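Synaptonemal complex protein 2 (Mus musculus, PDB 5IWZ) is a major component of the axial and lateral elements of synaptonemal complexes in meiotic prophase, required for SYCP3 insertion and normal chromosome synapsis. Local coordinates at residues C16-L21 with L50-D55; D55-E60 with S71-I76. All blocks are in the same frame, centred on the assembly; numbering follows the deposited sequence.

Interaction 1 (C16-L21 with L50-D55); sequences CIDDAL and LRKLDD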
ATOM      1  N   CYS A  16      -5.950   5.562 -30.749  1.00 28.53           N
ATOM      2  CA  CYS A  16      -6.887   5.224 -29.680  1.00 26.58           C
ATOM      3  C   CYS A  16      -6.983   6.356 -28.668  1.00 24.17           C
ATOM      4  O   CYS A  16      -8.079   6.675 -28.186  1.00 30.23           O
ATOM      5  CB  CYS A  16      -6.469   3.924 -28.980  1.00 24.44           C
ATOM      6  SG  CYS A  16      -6.446   2.492 -30.063  1.00 36.97           S
ATOM      7  N   ILE A  17      -5.846   6.969 -28.326  1.00 26.10           N
ATOM      8  CA  ILE A  17      -5.858   8.082 -27.378  1.00 22.88           C
ATOM      9  C   ILE A  17      -6.607   9.272 -27.972  1.00 24.42           C
ATOM     10  O   ILE A  17      -7.381   9.950 -27.275  1.00 24.50           O
ATOM     11  CB  ILE A  17      -4.414   8.447 -26.966  1.00 27.11           C
ATOM     12  CG1 ILE A  17      -3.752   7.304 -26.165  1.00 30.89           C
ATOM     13  CG2 ILE A  17      -4.370   9.794 -26.210  1.00 22.35           C
ATOM     14  CD1 ILE A  17      -4.444   6.959 -24.846  1.00 33.37           C
ATOM     15  N   ASP A  18      -6.405   9.530 -29.272  1.00 28.06           N
ATOM     16  CA  ASP A  18      -7.181  10.546 -29.986  1.00 31.87           C
ATOM     17  C   ASP A  18      -8.679  10.269 -29.911  1.00 29.13           C
ATOM     18  O   ASP A  18      -9.476  11.186 -29.671  1.00 28.24           O
ATOM     19  CB  ASP A  18      -6.760  10.615 -31.459  1.00 35.06           C
ATOM     20  CG  ASP A  18      -5.365  11.205 -31.670  1.00 46.19           C
ATOM     21  OD1 ASP A  18      -4.886  11.995 -30.819  1.00 43.32           O
ATOM     22  OD2 ASP A  18      -4.759  10.877 -32.721  1.00 45.61           O
ATOM     23  N   ASP A  19      -9.090   9.017 -30.157  1.00 23.21           N
ATOM     24  CA  ASP A  19     -10.521   8.687 -30.103  1.00 26.87           C
ATOM     25  C   ASP A  19     -11.094   8.938 -28.710  1.00 30.05           C
ATOM     26  O   ASP A  19     -12.225   9.421 -28.573  1.00 24.91           O
ATOM     27  CB  ASP A  19     -10.762   7.221 -30.503  1.00 36.40           C
ATOM     28  CG  ASP A  19     -10.653   6.971 -32.018  1.00 47.75           C
ATOM     29  OD1 ASP A  19     -10.811   7.925 -32.811  1.00 49.69           O
ATOM     30  OD2 ASP A  19     -10.431   5.800 -32.410  1.00 48.89           O
ATOM     31  N   ALA A  20     -10.338   8.586 -27.663  1.00 22.89           N
ATOM     32  CA  ALA A  20     -10.769   8.880 -26.299  1.00 25.92           C
ATOM     33  C   ALA A  20     -10.888  10.382 -26.064  1.00 25.00           C
ATOM     34  O   ALA A  20     -11.876  10.858 -25.481  1.00 23.88           O
ATOM     35  CB  ALA A  20      -9.782   8.262 -25.298  1.00 24.73           C
ATOM     36  N   LEU A  21      -9.860  11.139 -26.475  1.00 24.66           N
ATOM     37  CA  LEU A  21      -9.870  12.592 -26.303  1.00 29.18           C
ATOM     38  C   LEU A  21     -10.996  13.245 -27.101  1.00 29.92           C
ATOM     39  O   LEU A  21     -11.800  14.013 -26.557  1.00 32.26           O
ATOM     40  CB  LEU A  21      -8.519  13.183 -26.734  1.00 24.64           C
ATOM     41  CG  LEU A  21      -7.473  13.581 -25.699  1.00 35.73           C
ATOM     42  CD1 LEU A  21      -6.330  14.300 -26.404  1.00 35.58           C
ATOM     43  CD2 LEU A  21      -8.061  14.467 -24.584  1.00 30.32           C
ATOM     44  N   LEU A  50       2.681  12.826 -25.221  1.00 30.22           N
ATOM     45  CA  LEU A  50       2.620  13.115 -23.790  1.00 32.24           C
ATOM     46  C   LEU A  50       1.577  14.187 -23.472  1.00 31.88           C
ATOM     47  O   LEU A  50       0.830  14.068 -22.490  1.00 32.64           O
ATOM     48  CB  LEU A  50       3.999  13.539 -23.278  1.00 28.53           C
ATOM     49  CG  LEU A  50       4.072  13.956 -21.805  1.00 29.89           C
ATOM     50  CD1 LEU A  50       3.599  12.831 -20.855  1.00 32.84           C
ATOM     51  CD2 LEU A  50       5.494  14.430 -21.404  1.00 29.04           C
ATOM     52  N   ARG A  51       1.527  15.247 -24.280  1.00 23.36           N
ATOM     53  CA  ARG A  51       0.522  16.293 -24.100  1.00 30.43           C
ATOM     54  C   ARG A  51      -0.891  15.727 -24.162  1.00 29.43           C
ATOM     55  O   ARG A  51      -1.758  16.128 -23.378  1.00 32.13           O
ATOM     56  CB  ARG A  51       0.684  17.382 -25.166  1.00 35.09           C
ATOM     57  CG  ARG A  51      -0.484  18.356 -25.221  1.00 44.13           C
ATOM     58  CD  ARG A  51      -1.046  18.497 -26.630  1.00 64.92           C
ATOM     59  NE  ARG A  51      -2.352  19.160 -26.627  1.00 81.35           N
ATOM     60  CZ  ARG A  51      -2.560  20.429 -26.979  1.00 89.63           C
ATOM     61  NH1 ARG A  51      -1.550  21.193 -27.378  1.00 93.17           N
ATOM     62  NH2 ARG A  51      -3.787  20.937 -26.937  1.00 88.29           N
ATOM     63  N   LYS A  52      -1.150  14.821 -25.112  1.00 26.33           N
ATOM     64  CA  LYS A  52      -2.477  14.217 -25.224  1.00 30.46           C
ATOM     65  C   LYS A  52      -2.790  13.344 -24.012  1.00 31.07           C
ATOM     66  O   LYS A  52      -3.911  13.382 -23.492  1.00 27.80           O
ATOM     67  CB  LYS A  52      -2.581  13.392 -26.507  1.00 29.68           C
ATOM     68  CG  LYS A  52      -2.509  14.182 -27.817  1.00 28.07           C
ATOM     69  CD  LYS A  52      -2.376  13.203 -28.970  1.00 25.74           C
ATOM     70  CE  LYS A  52      -2.303  13.910 -30.302  1.00 29.62           C
ATOM     71  NZ  LYS A  52      -2.224  12.911 -31.409  1.00 31.43           N
ATOM     72  N   LEU A  53      -1.816  12.545 -23.558  1.00 33.48           N
ATOM     73  CA  LEU A  53      -1.973  11.791 -22.312  1.00 29.06           C
ATOM     74  C   LEU A  53      -2.331  12.710 -21.154  1.00 25.75           C
ATOM     75  O   LEU A  53      -3.267  12.440 -20.391  1.00 25.92           O
ATOM     76  CB  LEU A  53      -0.683  11.043 -21.987  1.00 31.21           C
ATOM     77  CG  LEU A  53      -0.522   9.550 -22.239  1.00 41.27           C
ATOM     78  CD1 LEU A  53      -1.508   9.031 -23.278  1.00 40.11           C
ATOM     79  CD2 LEU A  53       0.912   9.242 -22.634  1.00 32.38           C
ATOM     80  N   ASP A  54      -1.588  13.811 -21.012  1.00 29.03           N
ATOM     81  CA  ASP A  54      -1.829  14.745 -19.918  1.00 24.57           C
ATOM     82  C   ASP A  54      -3.233  15.326 -20.004  1.00 30.85           C
ATOM     83  O   ASP A  54      -3.956  15.387 -18.999  1.00 30.38           O
ATOM     84  CB  ASP A  54      -0.778  15.853 -19.944  1.00 27.82           C
ATOM     85  CG  ASP A  54      -0.925  16.832 -18.795  1.00 35.06           C
ATOM     86  OD1 ASP A  54      -0.884  18.048 -19.050  1.00 39.85           O
ATOM     87  OD2 ASP A  54      -1.060  16.396 -17.633  1.00 32.91           O
ATOM     88  N   ASP A  55      -3.633  15.750 -21.208  1.00 31.78           N
ATOM     89  CA  ASP A  55      -4.967  16.305 -21.408  1.00 31.19           C
ATOM     90  C   ASP A  55      -6.044  15.295 -21.028  1.00 22.74           C
ATOM     91  O   ASP A  55      -6.998  15.621 -20.318  1.00 26.71           O
ATOM     92  CB  ASP A  55      -5.140  16.742 -22.869  1.00 36.31           C
ATOM     93  CG  ASP A  55      -4.344  18.006 -23.218  1.00 57.78           C
ATOM     94  OD1 ASP A  55      -3.559  18.496 -22.371  1.00 61.58           O
ATOM     95  OD2 ASP A  55      -4.493  18.502 -24.362  1.00 63.12           O
TER
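I17 and K52 mark the nearest backbone approach of two helical segments, 16-21 and 50-55, which run in broadly the same direction at 36° to each other with their axes 10.2 Å apart. Between them the side chains sort into an apolar inner side and a charged outer one. On the inner side I17 points at the partner helix. With CG1 beside the backbone N (chi1 -66°), CG2 stands anti to that N and rests on K52 CB, while I17 CD1 meets CD1 of L53 at 3.9 Å. The CB of L53 starts out pointing away from the helix of I17, but the end of the side chain comes back to cross I17 at about a right angle.

L21 supplies the other apolar piece, laying its two methyls against 50-55. L21 CD1 sits 3.9 Å from K52 CB, and L21 CD2 lies 4.1 Å from D55 CB, so the two methyls touch residues three apart on the same helix. Both segments belong to the armadillo-repeat-like domain of SYCP2, a mainly helical domain where helix 13-23, the first of the chain, packs against helix 49-63; helix 27-32 covers another part of the first helix, taking C16 and I17.

The charged side is carried by K52. Its chain is extended beyond CG, with chi2 170°, and crosses L21 at about a right angle, CB and CG against L21 CD1, before CD and CE pass D18 OD1. K52 NZ then donates to D18 OD1 at 2.9 Å, on the syn lone pair, in a salt bridge. Its stronger partner is E14, one turn earlier on the helix of D18, so two carboxylates share the ammonium and would be expected to stabilise its positive charge.

Interaction 2 (D55-E60 with S71-I76); sequences DLICRE and SILISI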
ATOM      1  N   ASP A  55      -3.633  15.750 -21.208  1.00 31.78           N
ATOM      2  CA  ASP A  55      -4.967  16.305 -21.408  1.00 31.19           C
ATOM      3  C   ASP A  55      -6.044  15.295 -21.028  1.00 22.74           C
ATOM      4  O   ASP A  55      -6.998  15.621 -20.318  1.00 26.71           O
ATOM      5  CB  ASP A  55      -5.140  16.742 -22.869  1.00 36.31           C
ATOM      6  CG  ASP A  55      -4.344  18.006 -23.218  1.00 57.78           C
ATOM      7  OD1 ASP A  55      -3.559  18.496 -22.371  1.00 61.58           O
ATOM      8  OD2 ASP A  55      -4.493  18.502 -24.362  1.00 63.12           O
ATOM      9  N   LEU A  56      -5.915  14.065 -21.512  1.00 22.33           N
ATOM     10  CA  LEU A  56      -6.954  13.067 -21.277  1.00 20.98           C
ATOM     11  C   LEU A  56      -7.034  12.677 -19.798  1.00 22.31           C
ATOM     12  O   LEU A  56      -8.126  12.626 -19.220  1.00 23.86           O
ATOM     13  CB  LEU A  56      -6.685  11.861 -22.179  1.00 19.42           C
ATOM     14  CG  LEU A  56      -7.658  10.684 -22.095  1.00 21.52           C
ATOM     15  CD1 LEU A  56      -8.944  11.254 -22.653  1.00 23.16           C
ATOM     16  CD2 LEU A  56      -7.153   9.512 -22.969  1.00 18.93           C
ATOM     17  N   ILE A  57      -5.886  12.456 -19.142  1.00 21.32           N
ATOM     18  CA  ILE A  57      -5.922  12.025 -17.740  1.00 20.81           C
ATOM     19  C   ILE A  57      -6.488  13.119 -16.833  1.00 19.89           C
ATOM     20  O   ILE A  57      -7.321  12.843 -15.957  1.00 23.31           O
ATOM     21  CB  ILE A  57      -4.524  11.575 -17.296  1.00 21.98           C
ATOM     22  CG1 ILE A  57      -4.199  10.204 -17.900  1.00 21.85           C
ATOM     23  CG2 ILE A  57      -4.431  11.548 -15.784  1.00 28.57           C
ATOM     24  CD1 ILE A  57      -2.724   9.844 -17.787  1.00 30.58           C
ATOM     25  N   CYS A  58      -6.074  14.378 -17.043  1.00 25.63           N
ATOM     26  CA  CYS A  58      -6.601  15.477 -16.236  1.00 30.37           C
ATOM     27  C   CYS A  58      -8.106  15.645 -16.437  1.00 27.22           C
ATOM     28  O   CYS A  58      -8.846  15.909 -15.481  1.00 26.38           O
ATOM     29  CB  CYS A  58      -5.862  16.778 -16.579  1.00 34.08           C
ATOM     30  SG  CYS A  58      -4.130  16.823 -16.017  1.00 36.10           S
ATOM     31  N   ARG A  59      -8.578  15.505 -17.673  1.00 24.37           N
ATOM     32  CA  ARG A  59     -10.018  15.602 -17.910  1.00 29.13           C
ATOM     33  C   ARG A  59     -10.782  14.510 -17.175  1.00 28.32           C
ATOM     34  O   ARG A  59     -11.776  14.784 -16.493  1.00 27.59           O
ATOM     35  CB  ARG A  59     -10.324  15.517 -19.394  1.00 29.59           C
ATOM     36  CG  ARG A  59     -11.808  15.521 -19.673  1.00 33.78           C
ATOM     37  CD  ARG A  59     -12.059  15.271 -21.141  1.00 41.89           C
ATOM     38  NE  ARG A  59     -12.275  13.862 -21.460  1.00 36.35           N
ATOM     39  CZ  ARG A  59     -12.200  13.383 -22.700  1.00 38.12           C
ATOM     40  NH1 ARG A  59     -11.899  14.209 -23.694  1.00 30.40           N
ATOM     41  NH2 ARG A  59     -12.414  12.093 -22.951  1.00 31.85           N
ATOM     42  N   GLU A  60     -10.355  13.255 -17.333  1.00 28.40           N
ATOM     43  CA  GLU A  60     -11.054  12.152 -16.671  1.00 28.32           C
ATOM     44  C   GLU A  60     -10.978  12.264 -15.149  1.00 27.56           C
ATOM     45  O   GLU A  60     -11.950  11.952 -14.457  1.00 31.06           O
ATOM     46  CB  GLU A  60     -10.492  10.812 -17.156  1.00 21.06           C
ATOM     47  CG  GLU A  60     -10.747  10.565 -18.655  1.00 29.94           C
ATOM     48  CD  GLU A  60     -12.244  10.691 -19.026  1.00 30.00           C
ATOM     49  OE1 GLU A  60     -12.598  11.548 -19.866  1.00 35.13           O
ATOM     50  OE2 GLU A  60     -13.070   9.963 -18.434  1.00 30.91           O
ATOM     51  N   SER A  71      -7.617   2.679 -16.804  1.00 19.85           N
ATOM     52  CA  SER A  71      -7.394   2.049 -18.105  1.00 24.05           C
ATOM     53  C   SER A  71      -6.325   2.797 -18.902  1.00 22.88           C
ATOM     54  O   SER A  71      -5.509   2.177 -19.597  1.00 27.81           O
ATOM     55  CB  SER A  71      -8.712   1.942 -18.891  1.00 26.73           C
ATOM     56  OG  SER A  71      -9.146   3.197 -19.407  1.00 32.94           O
ATOM     57  N   ILE A  72      -6.282   4.127 -18.791  1.00 20.20           N
ATOM     58  CA  ILE A  72      -5.245   4.882 -19.491  1.00 24.66           C
ATOM     59  C   ILE A  72      -3.872   4.575 -18.897  1.00 25.37           C
ATOM     60  O   ILE A  72      -2.908   4.316 -19.627  1.00 28.98           O
ATOM     61  CB  ILE A  72      -5.541   6.395 -19.452  1.00 23.18           C
ATOM     62  CG1 ILE A  72      -6.872   6.716 -20.145  1.00 21.69           C
ATOM     63  CG2 ILE A  72      -4.421   7.135 -20.130  1.00 23.26           C
ATOM     64  CD1 ILE A  72      -7.548   8.009 -19.637  1.00 22.43           C
ATOM     65  N   LEU A  73      -3.761   4.619 -17.563  1.00 25.92           N
ATOM     66  CA  LEU A  73      -2.463   4.404 -16.920  1.00 26.18           C
ATOM     67  C   LEU A  73      -1.912   3.025 -17.244  1.00 24.30           C
ATOM     68  O   LEU A  73      -0.703   2.860 -17.445  1.00 26.02           O
ATOM     69  CB  LEU A  73      -2.586   4.578 -15.404  1.00 18.72           C
ATOM     70  CG  LEU A  73      -2.918   5.985 -14.935  1.00 21.70           C
ATOM     71  CD1 LEU A  73      -3.394   5.941 -13.497  1.00 22.00           C
ATOM     72  CD2 LEU A  73      -1.688   6.877 -15.063  1.00 24.19           C
ATOM     73  N   ILE A  74      -2.792   2.024 -17.307  1.00 25.11           N
ATOM     74  CA  ILE A  74      -2.368   0.663 -17.619  1.00 25.55           C
ATOM     75  C   ILE A  74      -1.887   0.561 -19.062  1.00 27.11           C
ATOM     76  O   ILE A  74      -0.899  -0.125 -19.352  1.00 27.62           O
ATOM     77  CB  ILE A  74      -3.517  -0.312 -17.312  1.00 27.13           C
ATOM     78  CG1 ILE A  74      -3.658  -0.494 -15.789  1.00 36.74           C
ATOM     79  CG2 ILE A  74      -3.319  -1.660 -18.005  1.00 33.49           C
ATOM     80  CD1 ILE A  74      -4.994  -1.142 -15.359  1.00 32.38           C
ATOM     81  N   SER A  75      -2.553   1.266 -19.984  1.00 27.89           N
ATOM     82  CA  SER A  75      -2.150   1.236 -21.391  1.00 29.02           C
ATOM     83  C   SER A  75      -0.751   1.802 -21.585  1.00 33.22           C
ATOM     84  O   SER A  75       0.045   1.256 -22.357  1.00 37.74           O
ATOM     85  CB  SER A  75      -3.153   2.017 -22.249  1.00 32.94           C
ATOM     86  OG  SER A  75      -4.477   1.544 -22.025  1.00 39.82           O
ATOM     87  N   ILE A  76      -0.443   2.919 -20.920  1.00 34.71           N
ATOM     88  CA  ILE A  76       0.887   3.519 -21.041  1.00 33.40           C
ATOM     89  C   ILE A  76       1.950   2.561 -20.513  1.00 32.44           C
ATOM     90  O   ILE A  76       2.958   2.293 -21.176  1.00 32.92           O
ATOM     91  CB  ILE A  76       0.933   4.864 -20.297  1.00 34.69           C
ATOM     92  CG1 ILE A  76      -0.156   5.800 -20.816  1.00 37.16           C
ATOM     93  CG2 ILE A  76       2.310   5.497 -20.428  1.00 35.73           C
ATOM     94  CD1 ILE A  76      -0.511   6.901 -19.823  1.00 32.94           C
TER
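I57 and I72 face each other where two antiparallel helices, 55-60 and 71-76, pass with an angle of 155° between their directions and 10.9 Å between their axes. Apolar packing makes the whole contact. I72 is its centre: its two branches divide the work. The CD1 end reaches L56, lying 3.6 Å from L56 CG, and also comes near the CG methylene of E60. I72 CG2 meets I57 CG1 at 3.8 Å, and the two isoleucines slide past each other in opposite directions. From I57 the CD1 methyl goes on to L73 CD2 and I76 CD1, both at 4.2 Å, the side chains of L73 and I57 crossing at about a right angle.

The polar groups bond within their own segment or to residues beyond the two, not across the contact. R59 grips E60 side-on with two nitrogens on one oxygen: R59 NE to E60 OE1 is 2.8 Å, nearly in the guanidinium plane, and L56 CD1 lies above one face, offset toward the rim. K63 NZ forms a salt bridge with E60 OE1, while T68 bonds to E60 OE2. In the other segment S75 OG turns back to S71 O at 2.7 Å, sharing this carbonyl with the backbone N of S75, the two donors arriving from opposite faces.

This is an antiparallel pair of consecutive helices, 49-63 and 66-79, within the armadillo-repeat-like domain; W106 covers I57 from helix 99-108, and L132 and L135 of helix 123-141 cover L73. With every touching residue buried and the partners carbon against carbon, the pairing probably rests on close fit and the hydrophobic effect.

Helix 49-63 serves both contacts: its 50-55 part meets 16-21 in interaction 1, and its 55-60 part meets 71-76 in interaction 2, with D55 common to the two and about 7 Å between their centres. The contacts join directly through R59, whose NH2 lies 2.9 Å from A20 O and whose NH1 lies 2.9 Å from L21 O, probable hydrogen bonds to carbonyls of helix 13-23. Apolar packing continues too, with A20 CB 3.7 Å from L56 CD2 and L53 CG 3.6 Å from I76 CD1. Together they link helices 13-23, 49-63 and 66-79 of the armadillo-repeat-like domain in series along the chain.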